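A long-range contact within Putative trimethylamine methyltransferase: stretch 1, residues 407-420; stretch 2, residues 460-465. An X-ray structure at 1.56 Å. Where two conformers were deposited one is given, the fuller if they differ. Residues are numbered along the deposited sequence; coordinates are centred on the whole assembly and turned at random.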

# COMPACT_ATOMS: atom_id res chain seq x y z
N PHE A 407 -17.04 0.13 -5.16
CA PHE A 407 -16.65 -0.79 -6.20
C PHE A 407 -15.89 -0.08 -7.32
O PHE A 407 -14.87 -0.56 -7.79
CB PHE A 407 -17.91 -1.48 -6.77
CG PHE A 407 -17.59 -2.50 -7.82
CD1 PHE A 407 -17.37 -2.12 -9.16
CD2 PHE A 407 -17.52 -3.84 -7.47
CE1 PHE A 407 -17.06 -3.07 -10.12
CE2 PHE A 407 -17.24 -4.80 -8.47
CZ PHE A 407 -16.99 -4.41 -9.76
N MSE A 408 -16.40 1.07 -7.74
CA MSE A 408 -15.75 1.81 -8.85
C MSE A 408 -14.37 2.31 -8.48
O MSE A 408 -13.43 2.25 -9.28
CB MSE A 408 -16.64 2.96 -9.31
CG MSE A 408 -18.02 2.52 -9.82
SE MSE A 408 -17.90 1.31 -11.35
CE MSE A 408 -16.99 2.55 -12.55
N ILE A 409 -14.23 2.79 -7.25
CA ILE A 409 -12.92 3.30 -6.79
C ILE A 409 -11.93 2.14 -6.69
O ILE A 409 -10.78 2.22 -7.16
CB ILE A 409 -13.05 3.99 -5.41
CG1 ILE A 409 -13.93 5.25 -5.53
CG2 ILE A 409 -11.66 4.30 -4.79
CD1 ILE A 409 -14.39 5.78 -4.18
N ASP A 410 -12.39 1.02 -6.14
CA ASP A 410 -11.52 -0.12 -5.95
C ASP A 410 -11.11 -0.73 -7.29
O ASP A 410 -9.95 -1.13 -7.47
CB ASP A 410 -12.21 -1.23 -5.14
CG ASP A 410 -12.48 -0.88 -3.69
OD1 ASP A 410 -11.75 -0.05 -3.12
OD2 ASP A 410 -13.39 -1.55 -3.06
N GLN A 411 -12.03 -0.87 -8.22
CA GLN A 411 -11.67 -1.50 -9.50
C GLN A 411 -10.61 -0.71 -10.27
O GLN A 411 -9.82 -1.29 -11.04
CB GLN A 411 -12.91 -1.86 -10.35
CG GLN A 411 -13.71 -0.73 -10.89
CD GLN A 411 -13.13 -0.07 -12.11
OE1 GLN A 411 -12.67 -0.74 -13.03
NE2 GLN A 411 -13.11 1.25 -12.12
N ASP A 412 -10.62 0.60 -10.07
CA ASP A 412 -9.60 1.47 -10.63
C ASP A 412 -8.22 1.11 -10.04
O ASP A 412 -7.23 0.93 -10.78
CB ASP A 412 -10.01 2.92 -10.38
CG ASP A 412 -9.07 3.91 -10.93
OD1 ASP A 412 -8.42 3.64 -11.98
OD2 ASP A 412 -8.97 5.01 -10.32
N GLN A 413 -8.18 0.91 -8.73
CA GLN A 413 -6.98 0.45 -8.07
C GLN A 413 -6.54 -0.89 -8.62
O GLN A 413 -5.34 -1.16 -8.79
CB GLN A 413 -7.13 0.43 -6.54
CG GLN A 413 -7.33 1.81 -5.94
CD GLN A 413 -6.11 2.72 -6.16
OE1 GLN A 413 -4.98 2.34 -5.83
NE2 GLN A 413 -6.33 3.89 -6.73
N LEU A 414 -7.50 -1.77 -8.90
CA LEU A 414 -7.13 -3.07 -9.45
C LEU A 414 -6.39 -2.93 -10.77
O LEU A 414 -5.49 -3.72 -11.06
CB LEU A 414 -8.35 -4.00 -9.61
CG LEU A 414 -9.15 -4.29 -8.34
CD1 LEU A 414 -10.32 -5.17 -8.74
CD2 LEU A 414 -8.31 -4.94 -7.25
N GLY A 415 -6.81 -1.98 -11.62
CA GLY A 415 -6.08 -1.73 -12.87
C GLY A 415 -4.63 -1.31 -12.61
O GLY A 415 -3.72 -1.71 -13.36
N MSE A 416 -4.42 -0.56 -11.53
CA MSE A 416 -3.05 -0.12 -11.17
C MSE A 416 -2.27 -1.33 -10.74
O MSE A 416 -1.11 -1.47 -11.11
CB MSE A 416 -3.10 0.93 -10.07
CG MSE A 416 -3.62 2.19 -10.71
SE MSE A 416 -3.60 3.54 -9.26
CE MSE A 416 -5.13 4.55 -10.07
N MSE A 417 -2.87 -2.21 -9.97
CA MSE A 417 -2.18 -3.42 -9.53
C MSE A 417 -1.83 -4.32 -10.71
O MSE A 417 -0.73 -4.88 -10.78
CB MSE A 417 -3.01 -4.24 -8.54
CG MSE A 417 -3.39 -3.50 -7.27
SE MSE A 417 -1.88 -2.88 -6.17
CE MSE A 417 -2.66 -1.23 -5.35
N GLN A 418 -2.72 -4.42 -11.69
CA GLN A 418 -2.46 -5.20 -12.89
C GLN A 418 -1.24 -4.66 -13.63
O GLN A 418 -0.39 -5.43 -14.08
CB GLN A 418 -3.72 -5.17 -13.79
CG GLN A 418 -3.56 -5.90 -15.09
CD GLN A 418 -4.55 -7.01 -15.36
OE1 GLN A 418 -5.71 -6.95 -14.93
NE2 GLN A 418 -4.14 -7.98 -16.16
N LYS A 419 -1.16 -3.35 -13.74
CA LYS A 419 -0.01 -2.75 -14.44
C LYS A 419 1.28 -2.92 -13.61
O LYS A 419 2.33 -3.26 -14.18
CB LYS A 419 -0.31 -1.29 -14.74
CG LYS A 419 0.82 -0.54 -15.41
CD LYS A 419 1.13 -1.13 -16.81
CE LYS A 419 2.26 -0.35 -17.48
NZ LYS A 419 1.91 1.10 -17.55
N MSE A 420 1.21 -2.70 -12.30
CA MSE A 420 2.36 -2.86 -11.39
C MSE A 420 2.97 -4.22 -11.51
O MSE A 420 4.19 -4.41 -11.50
CB MSE A 420 1.91 -2.63 -9.93
CG MSE A 420 2.97 -2.85 -8.86
SE MSE A 420 4.06 -1.21 -8.88
CE MSE A 420 2.60 -0.22 -8.01
N TYR A 460 -0.57 3.43 -16.79
CA TYR A 460 -2.01 3.26 -16.48
C TYR A 460 -2.71 4.62 -16.27
O TYR A 460 -2.12 5.52 -15.70
CB TYR A 460 -2.19 2.36 -15.23
CG TYR A 460 -3.66 2.20 -14.83
CD1 TYR A 460 -4.48 1.28 -15.45
CD2 TYR A 460 -4.22 3.02 -13.85
CE1 TYR A 460 -5.81 1.16 -15.11
CE2 TYR A 460 -5.56 2.91 -13.49
CZ TYR A 460 -6.35 1.98 -14.11
OH TYR A 460 -7.64 1.88 -13.78
N ARG A 461 -3.98 4.75 -16.71
CA ARG A 461 -4.77 6.01 -16.62
C ARG A 461 -6.07 5.80 -15.81
O ARG A 461 -6.98 5.16 -16.26
CB ARG A 461 -5.11 6.55 -18.03
N SER A 462 -6.15 6.40 -14.62
CA SER A 462 -7.38 6.33 -13.84
C SER A 462 -8.51 7.14 -14.47
O SER A 462 -8.31 8.31 -14.76
CB SER A 462 -7.15 6.88 -12.45
OG SER A 462 -8.37 7.02 -11.72
N PRO A 463 -9.71 6.55 -14.63
CA PRO A 463 -10.81 7.38 -15.11
C PRO A 463 -11.47 8.21 -13.96
O PRO A 463 -12.47 8.91 -14.24
CB PRO A 463 -11.80 6.36 -15.64
CG PRO A 463 -11.56 5.15 -14.83
CD PRO A 463 -10.06 5.12 -14.67
N LEU A 464 -10.99 8.07 -12.71
CA LEU A 464 -11.61 8.66 -11.53
C LEU A 464 -10.77 9.68 -10.79
O LEU A 464 -11.33 10.54 -10.09
CB LEU A 464 -12.00 7.54 -10.54
CG LEU A 464 -13.17 6.73 -11.04
CD1 LEU A 464 -13.39 5.56 -10.09
CD2 LEU A 464 -14.44 7.52 -11.23
N ALA A 465 -9.43 9.57 -10.84
CA ALA A 465 -8.58 10.57 -10.21
C ALA A 465 -8.78 11.93 -10.83
O ALA A 465 -8.89 12.06 -12.05
CB ALA A 465 -7.12 10.18 -10.33

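Asp-412, buried on a helix that runs through all of stretch 1, is the polar centre of the contact. Its CA-to-CB bond points toward the irregular segment 460-465, and with chi1 in the t well its carboxylate accepts two short hydrogen bonds, one on each oxygen: Tyr-460 OH donates to Asp-412 OD1 at 2.6 Å, and Ser-462 OG donates to Asp-412 OD2 at 2.5 Å. An aspartate suits this place because its two acceptors can serve two hydroxyl donors at once, tying Tyr-460 and Ser-462 to a single helical position.

Ser-462 does more than donate. Its OG also accepts hydrogen bonds from the backbone amides Leu-464 N (3.0 Å) and Ala-465 N (2.9 Å), so the hydroxyl that reaches the helix also ties down the backbone just after it. Between Ser-462 and Leu-464, Pro-463 places its CD 3.5 Å from Asp-412 OD1.

Tyr-460 gives up more surface to the other stretch than any other residue here, 128 Å² of the 440 Å² buried in total. With chi1 near 178° its side chain extends along the helix, so that the hydroxyl meets Asp-412 near the plane of the ring while one ring face lies over the backbone at Gly-415 and Met-416. Gly-415 makes this fit possible: its CA is 3.7 Å from Tyr-460 CE1, and an ideally placed CB would lie only 2.5 Å from that same CE1, a clash. Beside it, selenomethionine Met-416 starts out sideways, but its side chain brings CG to 3.3 Å from Tyr-460 CD2, and its terminal CE lies 3.9 Å from Ser-462 CB.

One turn beyond Gly-415, the CA-to-CB bond of Lys-419 points toward the loop and its side chain covers the base of the tyrosine side chain, its CB 4.1 Å from Tyr-460 CB. Its aliphatic portion supplies the packing at this partly exposed end, while NZ lies 3.5 Å from Tyr-460 N and is hydrogen-bonded elsewhere in the structure.

At the other end, Leu-464 is buried, its CA-to-CB bond pointing toward the helix. Its CD1 sits 3.4 Å from Met-408 O, 4.2 Å from Met-408 CB and 4.0 Å from Ile-409 CA, a branched apolar side chain resting on helix backbone and side chain alike. Met-408 O, meanwhile, accepts a hydrogen bond from Gln-411 NE2 (3.0 Å) and a weak one from Asp-412 N (3.4 Å), so this carbonyl has polar partners despite the leucine methyl beside it.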